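Local coordinates for protein ATP-citrate lyase beta-subunit (Chlorobium limicola, PDB 6HXJ) that probably serves as the ATP-grasp and citrate-binding subunit of ATP-citrate lyase, which cleaves citrate with ATP and CoA to acetyl-CoA and oxaloacetate, at residues L118-H123 against A158-E163; K252-P257 against A286-Y291; S186-P191 against D205-V210; G258-L263 against G282-N287. One frame throughout, in Å; residues are numbered along the deposited sequence.

Contact 1: L118-H123 against A158-E163; sequences LLISKH and AGFEGE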
loop_
_atom_site.group_PDB
_atom_site.type_symbol
_atom_site.label_atom_id
_atom_site.label_comp_id
_atom_site.label_asym_id
_atom_site.label_seq_id
_atom_site.Cartn_x
_atom_site.Cartn_y
_atom_site.Cartn_z
ATOM N N LEU A 118 20.395 -71.395 -0.653
ATOM C CA LEU A 118 19.960 -72.077 0.542
ATOM C C LEU A 118 20.759 -73.346 0.680
ATOM O O LEU A 118 20.710 -74.195 -0.201
ATOM C CB LEU A 118 18.458 -72.348 0.478
ATOM C CG LEU A 118 17.804 -73.060 1.665
ATOM C CD1 LEU A 118 17.849 -72.242 2.949
ATOM C CD2 LEU A 118 16.398 -73.420 1.345
ATOM N N LEU A 119 21.549 -73.443 1.748
ATOM C CA LEU A 119 22.372 -74.616 2.023
ATOM C C LEU A 119 21.679 -75.382 3.137
ATOM O O LEU A 119 21.262 -74.783 4.134
ATOM C CB LEU A 119 23.816 -74.216 2.411
ATOM C CG LEU A 119 24.800 -73.977 1.250
ATOM C CD1 LEU A 119 24.504 -72.706 0.526
ATOM C CD2 LEU A 119 26.217 -73.904 1.746
ATOM N N ILE A 120 21.494 -76.693 2.939
ATOM C CA ILE A 120 20.837 -77.548 3.921
ATOM C C ILE A 120 21.681 -78.789 4.250
ATOM O O ILE A 120 22.270 -79.399 3.367
ATOM C CB ILE A 120 19.374 -77.892 3.492
ATOM C CG1 ILE A 120 18.558 -78.449 4.674
ATOM C CG2 ILE A 120 19.296 -78.811 2.242
ATOM C CD1 ILE A 120 17.126 -78.478 4.428
ATOM N N SER A 121 21.722 -79.166 5.520
ATOM C CA SER A 121 22.431 -80.378 5.929
ATOM C C SER A 121 21.688 -81.099 7.031
ATOM O O SER A 121 21.062 -80.467 7.881
ATOM C CB SER A 121 23.853 -80.067 6.382
ATOM O OG SER A 121 24.620 -81.256 6.429
ATOM N N LYS A 122 21.763 -82.424 7.020
ATOM C CA LYS A 122 21.159 -83.268 8.054
ATOM C C LYS A 122 22.132 -83.388 9.233
ATOM O O LYS A 122 21.710 -83.704 10.343
ATOM C CB LYS A 122 20.829 -84.649 7.476
ATOM C CG LYS A 122 19.521 -85.233 7.985
ATOM C CD LYS A 122 19.192 -86.560 7.306
ATOM C CE LYS A 122 18.077 -87.286 8.019
ATOM N NZ LYS A 122 18.036 -88.725 7.651
ATOM N N HIS A 123 23.429 -83.134 8.967
ATOM C CA HIS A 123 24.524 -83.169 9.932
ATOM C C HIS A 123 24.769 -81.800 10.525
ATOM O O HIS A 123 25.723 -81.117 10.153
ATOM C CB HIS A 123 25.809 -83.700 9.285
ATOM C CG HIS A 123 25.717 -85.132 8.888
ATOM N ND1 HIS A 123 25.623 -86.139 9.833
ATOM C CD2 HIS A 123 25.708 -85.684 7.654
ATOM C CE1 HIS A 123 25.558 -87.266 9.146
ATOM N NE2 HIS A 123 25.607 -87.041 7.830
ATOM N N ALA A 158 18.804 -84.177 0.762
ATOM C CA ALA A 158 19.737 -84.156 1.882
ATOM C C ALA A 158 19.708 -85.462 2.672
ATOM O O ALA A 158 20.760 -85.919 3.113
ATOM C CB ALA A 158 19.455 -82.967 2.786
ATOM N N GLY A 159 18.525 -86.062 2.804
ATOM C CA GLY A 159 18.327 -87.310 3.530
ATOM C C GLY A 159 17.106 -87.292 4.425
ATOM O O GLY A 159 16.873 -88.246 5.166
ATOM N N PHE A 160 16.299 -86.215 4.355
ATOM C CA PHE A 160 15.078 -86.059 5.159
ATOM C C PHE A 160 13.928 -86.918 4.626
ATOM O O PHE A 160 13.645 -86.902 3.431
ATOM C CB PHE A 160 14.676 -84.579 5.269
ATOM C CG PHE A 160 15.691 -83.746 6.014
ATOM C CD1 PHE A 160 16.722 -83.102 5.338
ATOM C CD2 PHE A 160 15.632 -83.624 7.396
ATOM C CE1 PHE A 160 17.677 -82.358 6.030
ATOM C CE2 PHE A 160 16.585 -82.875 8.083
ATOM C CZ PHE A 160 17.601 -82.246 7.398
ATOM N N GLU A 161 13.289 -87.678 5.507
ATOM C CA GLU A 161 12.215 -88.588 5.130
ATOM C C GLU A 161 10.814 -88.200 5.565
ATOM O O GLU A 161 10.610 -87.795 6.712
ATOM C CB GLU A 161 12.452 -89.965 5.756
ATOM C CG GLU A 161 13.759 -90.602 5.320
ATOM C CD GLU A 161 14.598 -91.192 6.440
ATOM O OE1 GLU A 161 14.196 -92.241 6.995
ATOM O OE2 GLU A 161 15.677 -90.629 6.735
ATOM N N GLY A 162 9.871 -88.335 4.628
ATOM C CA GLY A 162 8.434 -88.098 4.784
ATOM C C GLY A 162 8.016 -86.835 5.518
ATOM O O GLY A 162 8.246 -85.727 5.019
ATOM N N GLU A 163 7.417 -87.012 6.724
ATOM C CA GLU A 163 6.908 -85.970 7.622
ATOM C C GLU A 163 7.901 -84.884 7.992
ATOM O O GLU A 163 7.487 -83.733 8.115
ATOM C CB GLU A 163 6.314 -86.574 8.899
ATOM C CG GLU A 163 4.794 -86.485 8.970
ATOM C CD GLU A 163 4.078 -87.511 9.839
ATOM O OE1 GLU A 163 4.545 -87.772 10.971
ATOM O OE2 GLU A 163 3.015 -88.017 9.405
#
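Lys122 and Phe160 carry most of this contact, with a smaller share from Ala158. Just past the end of strand 115-121, Lys122 CG sits over one face of the Phe160 ring, offset toward the rim, and makes a CH-pi contact there, 3.6 Å from Phe160 CZ. From that point the lysine chain runs on, extended, along Gly159, and Lys122 NZ donates to Gly159 O at 2.8 Å, coming from above the carbonyl plane, 53° out of it. The same ammonium, Lys122 NZ, forms a salt bridge with Glu161 OE2 at 3.2 Å, meeting that oxygen nearly along its C-O axis. The glutamate crosses the lysine at about a right angle, its chain bent at chi2. One cation is thus gripped by a backbone and a side-chain oxygen. At the edge of the phenylalanine, Ser121 O lies in the ring plane, 3.9 Å from Phe160 CZ. Deeper in, Ile120 CG1 is 4.2 Å from Phe160 CE1, and Ile120 CG2 is an equal 4.2 Å from Ala158 CB. Val168 of helix 163-181 packs on both Ile120 and Phe160. Gly159, with a positive phi of 136°, breaks the helix at this point. The turn between helices 148-158 and 163-181 thus packs on the end of strand 115-121, part of the helix-on-antiparallel-sheet layering of the ATP-grasp domain.

Contact 2: K252-P257 against A286-Y291; sequences KFVEVP and ANYAEY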
loop_
_atom_site.group_PDB
_atom_site.type_symbol
_atom_site.label_atom_id
_atom_site.label_comp_id
_atom_site.label_asym_id
_atom_site.label_seq_id
_atom_site.Cartn_x
_atom_site.Cartn_y
_atom_site.Cartn_z
ATOM N N LYS A 252 35.028 -41.039 9.559
ATOM C CA LYS A 252 35.250 -42.354 10.153
ATOM C C LYS A 252 36.566 -42.341 10.926
ATOM O O LYS A 252 37.563 -41.783 10.462
ATOM C CB LYS A 252 35.261 -43.453 9.057
ATOM C CG LYS A 252 34.016 -43.480 8.165
ATOM C CD LYS A 252 33.734 -44.867 7.635
ATOM C CE LYS A 252 32.317 -44.996 7.130
ATOM N NZ LYS A 252 31.900 -46.424 7.023
ATOM N N PHE A 253 36.564 -42.915 12.122
ATOM C CA PHE A 253 37.789 -42.993 12.913
ATOM C C PHE A 253 37.864 -44.333 13.632
ATOM O O PHE A 253 36.892 -44.752 14.263
ATOM C CB PHE A 253 37.935 -41.805 13.892
ATOM C CG PHE A 253 39.101 -41.909 14.849
ATOM C CD1 PHE A 253 40.386 -41.538 14.454
ATOM C CD2 PHE A 253 38.916 -42.367 16.148
ATOM C CE1 PHE A 253 41.463 -41.630 15.342
ATOM C CE2 PHE A 253 39.991 -42.469 17.029
ATOM C CZ PHE A 253 41.258 -42.096 16.621
ATOM N N VAL A 254 39.010 -45.012 13.495
ATOM C CA VAL A 254 39.302 -46.291 14.144
ATOM C C VAL A 254 40.687 -46.184 14.795
ATOM O O VAL A 254 41.656 -45.812 14.131
ATOM C CB VAL A 254 39.208 -47.517 13.195
ATOM C CG1 VAL A 254 39.363 -48.816 13.979
ATOM C CG2 VAL A 254 37.903 -47.532 12.406
ATOM N N GLU A 255 40.772 -46.515 16.077
ATOM C CA GLU A 255 42.031 -46.463 16.806
ATOM C C GLU A 255 42.764 -47.798 16.713
ATOM O O GLU A 255 42.180 -48.853 16.992
ATOM C CB GLU A 255 41.792 -46.058 18.274
ATOM C CG GLU A 255 42.999 -45.407 18.944
ATOM C CD GLU A 255 42.799 -44.830 20.337
ATOM O OE1 GLU A 255 41.709 -44.272 20.611
ATOM O OE2 GLU A 255 43.759 -44.888 21.141
ATOM N N VAL A 256 44.019 -47.747 16.265
ATOM C CA VAL A 256 44.872 -48.930 16.167
ATOM C C VAL A 256 45.790 -48.909 17.402
ATOM O O VAL A 256 46.451 -47.889 17.629
ATOM C CB VAL A 256 45.649 -49.000 14.827
ATOM C CG1 VAL A 256 46.547 -50.231 14.762
ATOM C CG2 VAL A 256 44.676 -49.001 13.651
ATOM N N PRO A 257 45.811 -49.991 18.235
ATOM C CA PRO A 257 46.687 -49.996 19.428
ATOM C C PRO A 257 48.174 -49.751 19.112
ATOM O O PRO A 257 48.809 -50.531 18.407
ATOM C CB PRO A 257 46.432 -51.377 20.047
ATOM C CG PRO A 257 45.083 -51.781 19.544
ATOM C CD PRO A 257 45.050 -51.256 18.140
ATOM N N ALA A 286 48.875 -45.601 13.483
ATOM C CA ALA A 286 48.388 -45.130 14.767
ATOM C C ALA A 286 46.875 -45.219 14.742
ATOM O O ALA A 286 46.265 -45.572 15.751
ATOM C CB ALA A 286 48.836 -43.698 15.000
ATOM N N ASN A 287 46.272 -44.943 13.562
ATOM C CA ASN A 287 44.823 -45.012 13.396
ATOM C C ASN A 287 44.421 -45.218 11.955
ATOM O O ASN A 287 45.259 -45.150 11.053
ATOM C CB ASN A 287 44.177 -43.699 13.897
ATOM C CG ASN A 287 44.531 -42.494 13.052
ATOM O OD1 ASN A 287 45.620 -41.923 13.178
ATOM N ND2 ASN A 287 43.642 -42.113 12.132
ATOM N N TYR A 288 43.107 -45.417 11.745
ATOM C CA TYR A 288 42.466 -45.390 10.434
ATOM C C TYR A 288 41.457 -44.213 10.486
ATOM O O TYR A 288 40.595 -44.186 11.369
ATOM C CB TYR A 288 41.753 -46.702 10.037
ATOM C CG TYR A 288 41.072 -46.562 8.683
ATOM C CD1 TYR A 288 41.797 -46.704 7.490
ATOM C CD2 TYR A 288 39.723 -46.210 8.588
ATOM C CE1 TYR A 288 41.189 -46.521 6.242
ATOM C CE2 TYR A 288 39.117 -45.995 7.344
ATOM C CZ TYR A 288 39.853 -46.162 6.175
ATOM O OH TYR A 288 39.256 -46.003 4.947
ATOM N N ALA A 289 41.607 -43.231 9.588
ATOM C CA ALA A 289 40.717 -42.081 9.542
ATOM C C ALA A 289 40.384 -41.765 8.112
ATOM O O ALA A 289 41.272 -41.607 7.271
ATOM C CB ALA A 289 41.348 -40.869 10.224
ATOM N N GLU A 290 39.096 -41.674 7.835
ATOM C CA GLU A 290 38.572 -41.337 6.524
ATOM C C GLU A 290 37.613 -40.153 6.690
ATOM O O GLU A 290 36.885 -40.077 7.672
ATOM C CB GLU A 290 37.828 -42.567 5.979
ATOM C CG GLU A 290 37.016 -42.352 4.716
ATOM C CD GLU A 290 35.689 -43.087 4.694
ATOM O OE1 GLU A 290 34.658 -42.423 4.439
ATOM O OE2 GLU A 290 35.673 -44.316 4.941
ATOM N N TYR A 291 37.638 -39.226 5.737
ATOM C CA TYR A 291 36.700 -38.100 5.587
ATOM C C TYR A 291 36.374 -37.891 4.075
ATOM O O TYR A 291 37.282 -37.807 3.245
ATOM C CB TYR A 291 37.132 -36.818 6.327
ATOM C CG TYR A 291 38.287 -36.062 5.702
ATOM C CD1 TYR A 291 38.081 -35.188 4.633
ATOM C CD2 TYR A 291 39.581 -36.184 6.206
ATOM C CE1 TYR A 291 39.147 -34.514 4.032
ATOM C CE2 TYR A 291 40.651 -35.499 5.625
ATOM C CZ TYR A 291 40.430 -34.672 4.531
ATOM O OH TYR A 291 41.472 -33.985 3.954
#
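Strand 252-255 runs antiparallel to strand 287-291 as the outermost strand, within this chain, of the mixed sheet. Lys252 N bonds Glu290 O at 2.8 Å and, two residues on, Val254 N bonds Tyr288 O at 2.8 Å, each answered by a return bond. On the face shared with Glu290, Lys252 can be followed outward. Lys252 CB is 4.1 Å from Glu290 CB. CG turns beside its own backbone N (chi1 -55°) and passes 3.7 Å from Glu290 OE2. CD comes closer to the same oxygen, Glu290 OE2, at 3.4 Å, and CE draws off again to 4.1 Å from Glu290 OE2. At the tip, Lys252 NZ ends 4.8 Å from Glu290 OE2, too far for a salt bridge. Glu290 OE1 is taken instead by Ser250 and Ser292, near a bound citrate. Over on the other face, Phe253 CE1 meets Asn287 CB at 3.7 Å, with helices 235-246 and 297-309 packing on the phenylalanine. An alanine in place of Glu290 removes the carboxylate and with it both serine bonds, and the lysine chain would probably be less well held on this face. The chemistry thus implies a pairing held by the backbone, in which lysine methylenes line a carboxylate and the charges probably attract only weakly at long range.

Contact 3: S186-P191 against D205-V210; sequences SIEINP and DAVMNV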
loop_
_atom_site.group_PDB
_atom_site.type_symbol
_atom_site.label_atom_id
_atom_site.label_comp_id
_atom_site.label_asym_id
_atom_site.label_seq_id
_atom_site.Cartn_x
_atom_site.Cartn_y
_atom_site.Cartn_z
ATOM N N SER A 186 22.529 -62.477 4.871
ATOM C CA SER A 186 22.686 -63.880 5.234
ATOM C C SER A 186 22.046 -64.193 6.594
ATOM O O SER A 186 21.971 -63.327 7.469
ATOM C CB SER A 186 24.163 -64.287 5.253
ATOM O OG SER A 186 24.900 -63.550 6.213
ATOM N N ILE A 187 21.597 -65.455 6.757
ATOM C CA ILE A 187 20.994 -66.031 7.969
ATOM C C ILE A 187 21.546 -67.450 8.103
ATOM O O ILE A 187 21.387 -68.232 7.168
ATOM C CB ILE A 187 19.442 -66.050 7.875
ATOM C CG1 ILE A 187 18.835 -64.636 7.609
ATOM C CG2 ILE A 187 18.837 -66.720 9.121
ATOM C CD1 ILE A 187 17.406 -64.595 7.044
ATOM N N GLU A 188 22.186 -67.776 9.240
ATOM C CA GLU A 188 22.802 -69.072 9.482
ATOM C C GLU A 188 22.267 -69.659 10.781
ATOM O O GLU A 188 22.368 -69.030 11.834
ATOM C CB GLU A 188 24.340 -68.962 9.495
ATOM C CG GLU A 188 25.037 -70.295 9.281
ATOM C CD GLU A 188 26.187 -70.633 10.212
ATOM O OE1 GLU A 188 26.011 -70.533 11.449
ATOM O OE2 GLU A 188 27.249 -71.060 9.703
ATOM N N ILE A 189 21.630 -70.828 10.691
ATOM C CA ILE A 189 21.068 -71.556 11.825
ATOM C C ILE A 189 21.797 -72.901 11.972
ATOM O O ILE A 189 21.693 -73.772 11.105
ATOM C CB ILE A 189 19.529 -71.724 11.720
ATOM C CG1 ILE A 189 18.806 -70.356 11.620
ATOM C CG2 ILE A 189 19.008 -72.564 12.899
ATOM C CD1 ILE A 189 17.356 -70.416 11.227
ATOM N N ASN A 190 22.575 -73.033 13.037
ATOM C CA ASN A 190 23.328 -74.240 13.303
ATOM C C ASN A 190 23.525 -74.338 14.792
ATOM O O ASN A 190 24.322 -73.583 15.347
ATOM C CB ASN A 190 24.676 -74.276 12.556
ATOM C CG ASN A 190 25.357 -75.619 12.619
ATOM O OD1 ASN A 190 24.767 -76.671 12.314
ATOM N ND2 ASN A 190 26.621 -75.606 13.006
ATOM N N PRO A 191 22.751 -75.209 15.465
ATOM C CA PRO A 191 21.799 -76.157 14.880
ATOM C C PRO A 191 20.339 -75.749 14.865
ATOM O O PRO A 191 19.876 -74.949 15.685
ATOM C CB PRO A 191 21.986 -77.395 15.763
ATOM C CG PRO A 191 22.326 -76.840 17.134
ATOM C CD PRO A 191 22.898 -75.435 16.917
ATOM N N ASP A 205 21.182 -71.658 17.339
ATOM C CA ASP A 205 22.173 -70.585 17.116
ATOM C C ASP A 205 21.819 -69.804 15.879
ATOM O O ASP A 205 21.939 -70.314 14.765
ATOM C CB ASP A 205 23.620 -71.114 17.016
ATOM C CG ASP A 205 24.192 -71.730 18.286
ATOM O OD1 ASP A 205 24.125 -71.071 19.358
ATOM O OD2 ASP A 205 24.779 -72.837 18.200
ATOM N N ALA A 206 21.405 -68.548 16.073
ATOM C CA ALA A 206 20.973 -67.670 14.993
ATOM C C ALA A 206 21.988 -66.581 14.657
ATOM O O ALA A 206 22.141 -65.611 15.420
ATOM C CB ALA A 206 19.634 -67.043 15.352
ATOM N N VAL A 207 22.658 -66.733 13.492
ATOM C CA VAL A 207 23.640 -65.768 12.964
ATOM C C VAL A 207 22.990 -64.973 11.806
ATOM O O VAL A 207 22.915 -65.473 10.692
ATOM C CB VAL A 207 24.973 -66.444 12.533
ATOM C CG1 VAL A 207 26.030 -65.400 12.199
ATOM C CG2 VAL A 207 25.499 -67.392 13.607
ATOM N N MET A 208 22.542 -63.741 12.050
ATOM C CA MET A 208 21.871 -62.962 11.010
ATOM C C MET A 208 22.581 -61.672 10.639
ATOM O O MET A 208 22.852 -60.835 11.495
ATOM C CB MET A 208 20.432 -62.655 11.438
ATOM C CG MET A 208 19.564 -62.199 10.350
ATOM S SD MET A 208 17.917 -62.133 11.049
ATOM C CE MET A 208 16.931 -61.701 9.553
ATOM N N ASN A 209 22.799 -61.473 9.341
ATOM C CA ASN A 209 23.340 -60.216 8.795
ATOM C C ASN A 209 22.268 -59.531 7.962
ATOM O O ASN A 209 21.725 -60.159 7.046
ATOM C CB ASN A 209 24.586 -60.446 7.951
ATOM C CG ASN A 209 25.688 -61.110 8.719
ATOM O OD1 ASN A 209 26.422 -60.468 9.474
ATOM N ND2 ASN A 209 25.783 -62.426 8.594
ATOM N N VAL A 210 21.915 -58.282 8.306
ATOM C CA VAL A 210 20.896 -57.552 7.536
ATOM C C VAL A 210 21.514 -56.346 6.850
ATOM O O VAL A 210 22.531 -55.826 7.291
ATOM C CB VAL A 210 19.579 -57.209 8.296
ATOM C CG1 VAL A 210 18.805 -58.480 8.634
ATOM C CG2 VAL A 210 19.821 -56.361 9.534
#
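Backbone hydrogen bonds come first. Asn209 N gives a nearly straight bond to Ser186 O at 2.8 Å, and Ser186 N returns a longer one to Asn209 O. The pattern recurs at Glu188 and Val207, where Val207 N reaches Glu188 O at 2.8 Å. At the corner Asn190 N bonds Asp205 O at 3.3 Å, in the plane of that carbonyl. Between these pairs, Ile189 CA directs its hydrogen at Asp205 O from 3.3 Å. A side-chain bond adds to the first pair: Asn209 ND2 donates to Ser186 OG at 2.8 Å, the hydroxyl lying 23° out of the amide plane. Ser186 takes the crowded torsion, OG between backbone N and carbonyl carbon (chi1 62°), which brings it to the amide. Strands 184-195 and 200-210 form a beta hairpin within the antiparallel sheet of the ATP-grasp domain. Apolar contact lies on the face of Ile187 and Met208, whose side chains run side by side, with Ile187 CG1 3.7 Å from Met208 CG and the extended methionine bringing CE to 3.9 Å from Ile187 CD1. Helices 6-15 and 163-181 pack on both residues. At the other end the contact is van der Waals, Asp205 OD2 lying 3.5 Å from Pro191 CD, beside a cis peptide bond. Charge is met outside the hairpin, where Asp205 OD1 forms a salt bridge with Lys50. Asn190 ND2 donates to Gly125 O.

Contact 4: G258-L263 against G282-N287; sequences GGEIAL and GGTIAN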
loop_
_atom_site.group_PDB
_atom_site.type_symbol
_atom_site.label_atom_id
_atom_site.label_comp_id
_atom_site.label_asym_id
_atom_site.label_seq_id
_atom_site.Cartn_x
_atom_site.Cartn_y
_atom_site.Cartn_z
ATOM N N GLY A 258 48.680 -48.626 19.602
ATOM C CA GLY A 258 50.042 -48.176 19.348
ATOM C C GLY A 258 50.117 -47.416 18.043
ATOM O O GLY A 258 49.226 -46.612 17.740
ATOM N N GLY A 259 51.171 -47.670 17.279
ATOM C CA GLY A 259 51.387 -47.050 15.978
ATOM C C GLY A 259 51.975 -45.660 16.034
ATOM O O GLY A 259 51.446 -44.780 16.712
ATOM N N GLU A 260 53.074 -45.462 15.301
ATOM C CA GLU A 260 53.800 -44.195 15.222
ATOM C C GLU A 260 53.273 -43.276 14.108
ATOM O O GLU A 260 53.500 -42.066 14.166
ATOM C CB GLU A 260 55.318 -44.442 15.040
ATOM C CG GLU A 260 55.903 -45.648 15.775
ATOM C CD GLU A 260 55.729 -45.694 17.285
ATOM O OE1 GLU A 260 55.019 -46.606 17.770
ATOM O OE2 GLU A 260 56.295 -44.819 17.981
ATOM N N ILE A 261 52.606 -43.838 13.081
ATOM C CA ILE A 261 52.138 -43.023 11.958
ATOM C C ILE A 261 50.602 -42.838 11.968
ATOM O O ILE A 261 49.841 -43.784 11.747
ATOM C CB ILE A 261 52.674 -43.540 10.587
ATOM C CG1 ILE A 261 54.202 -43.693 10.594
ATOM C CG2 ILE A 261 52.267 -42.617 9.452
ATOM C CD1 ILE A 261 54.676 -45.114 10.528
ATOM N N ALA A 262 50.168 -41.584 12.147
ATOM C CA ALA A 262 48.751 -41.213 12.173
ATOM C C ALA A 262 48.193 -40.725 10.828
ATOM O O ALA A 262 48.715 -39.790 10.225
ATOM C CB ALA A 262 48.498 -40.184 13.273
ATOM N N LEU A 263 47.133 -41.367 10.374
ATOM C CA LEU A 263 46.513 -41.011 9.104
ATOM C C LEU A 263 45.325 -40.067 9.283
ATOM O O LEU A 263 44.471 -40.316 10.133
ATOM C CB LEU A 263 46.059 -42.280 8.331
ATOM C CG LEU A 263 47.031 -43.447 8.190
ATOM C CD1 LEU A 263 46.309 -44.681 7.677
ATOM C CD2 LEU A 263 48.224 -43.064 7.315
ATOM N N GLY A 282 57.160 -50.903 6.279
ATOM C CA GLY A 282 57.625 -51.364 7.582
ATOM C C GLY A 282 56.975 -50.693 8.768
ATOM O O GLY A 282 57.022 -51.228 9.878
ATOM N N GLY A 283 56.378 -49.524 8.531
ATOM C CA GLY A 283 55.721 -48.704 9.541
ATOM C C GLY A 283 54.545 -49.328 10.268
ATOM O O GLY A 283 54.124 -50.455 9.968
ATOM N N THR A 284 54.034 -48.581 11.256
ATOM C CA THR A 284 52.893 -48.966 12.085
ATOM C C THR A 284 51.853 -47.856 12.030
ATOM O O THR A 284 52.201 -46.677 12.189
ATOM C CB THR A 284 53.339 -49.248 13.534
ATOM O OG1 THR A 284 54.141 -48.168 14.019
ATOM C CG2 THR A 284 54.076 -50.564 13.679
ATOM N N ILE A 285 50.571 -48.217 11.823
ATOM C CA ILE A 285 49.512 -47.192 11.757
ATOM C C ILE A 285 48.976 -46.896 13.160
ATOM O O ILE A 285 48.729 -47.813 13.951
ATOM C CB ILE A 285 48.378 -47.436 10.703
ATOM C CG1 ILE A 285 47.563 -48.727 10.957
ATOM C CG2 ILE A 285 48.930 -47.401 9.285
ATOM C CD1 ILE A 285 46.208 -48.783 10.259
ATOM N N ALA A 286 48.875 -45.601 13.483
ATOM C CA ALA A 286 48.388 -45.130 14.767
ATOM C C ALA A 286 46.875 -45.219 14.742
ATOM O O ALA A 286 46.265 -45.572 15.751
ATOM C CB ALA A 286 48.836 -43.698 15.000
ATOM N N ASN A 287 46.272 -44.943 13.562
ATOM C CA ASN A 287 44.823 -45.012 13.396
ATOM C C ASN A 287 44.421 -45.218 11.955
ATOM O O ASN A 287 45.259 -45.150 11.053
ATOM C CB ASN A 287 44.177 -43.699 13.897
ATOM C CG ASN A 287 44.531 -42.494 13.052
ATOM O OD1 ASN A 287 45.620 -41.923 13.178
ATOM N ND2 ASN A 287 43.642 -42.113 12.132
#
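Backbone bonds set the register. Ile261 N meets Thr284 O at 3.0 Å, nearly along the C=O axis, and Ala286 N returns a bond of 2.7 Å to Ile261 O, straight at the hydrogen (172°) but from above the carbonyl plane. Together they bridge Ile261 with Ile285. Gly259 CA lies 3.4 Å from Ile285 O, a CA-H...O contact. A CB here would run into that oxygen and Ala286 N, and the positive phi also suits a glycine.

Side chains add two grips. Thr284 OG1, held between its backbone N and carbonyl carbon, accepts from Glu260 N at 3.2 Å, with Glu260 lying alongside the hydroxyl. Asn287 also takes the crowded torsion (chi1 67°), which swings its amide to the backbone of Leu263: ND2 donates to Leu263 O at 2.8 Å, well directed and in both planes, while OD1 takes a weak bond from Leu263 N at 3.2 Å. One amide thus bonds both backbone polar atoms of Leu263; a leucine here has no amide to make either bond, and the join to Leu263 would probably be loosened.

Apolar contacts fill the rest. Ala262 CB faces Ala286 CB at 3.9 Å, and the Leu263 and Ile285 side chains cross obliquely, CD1 of Leu263 4.1 Å from CG2 of Ile285. Val278 of helix 268-280 packs on Ile261 and Ile285. That helix links strand 261-266 to its parallel neighbour 287-292, so this is the start of the strand pairing in a beta-alpha-beta crossover of the citrate-binding region.

Along the chain, contacts 1 and 3 come first, in the ATP-grasp region, and contacts 2 and 4 follow in the citrate-binding region, on the other side of the chain's centre. Contacts 1 and 3 reach the same antiparallel sheet, their centres about 17 Å apart, and helix 163-181 packs on both. Contacts 2 and 4 are about 10 Å apart between centres and share Ala286 and Asn287; strand 287-292 lies between 250-255 and 261-266 in one mixed sheet. The pairs stay well separated: even contacts 2 and 3 approach no nearer than about 13 Å between nearest atoms. The two pairs of contacts thus lie on separate sheets, and the bound citrate lies near contact 2.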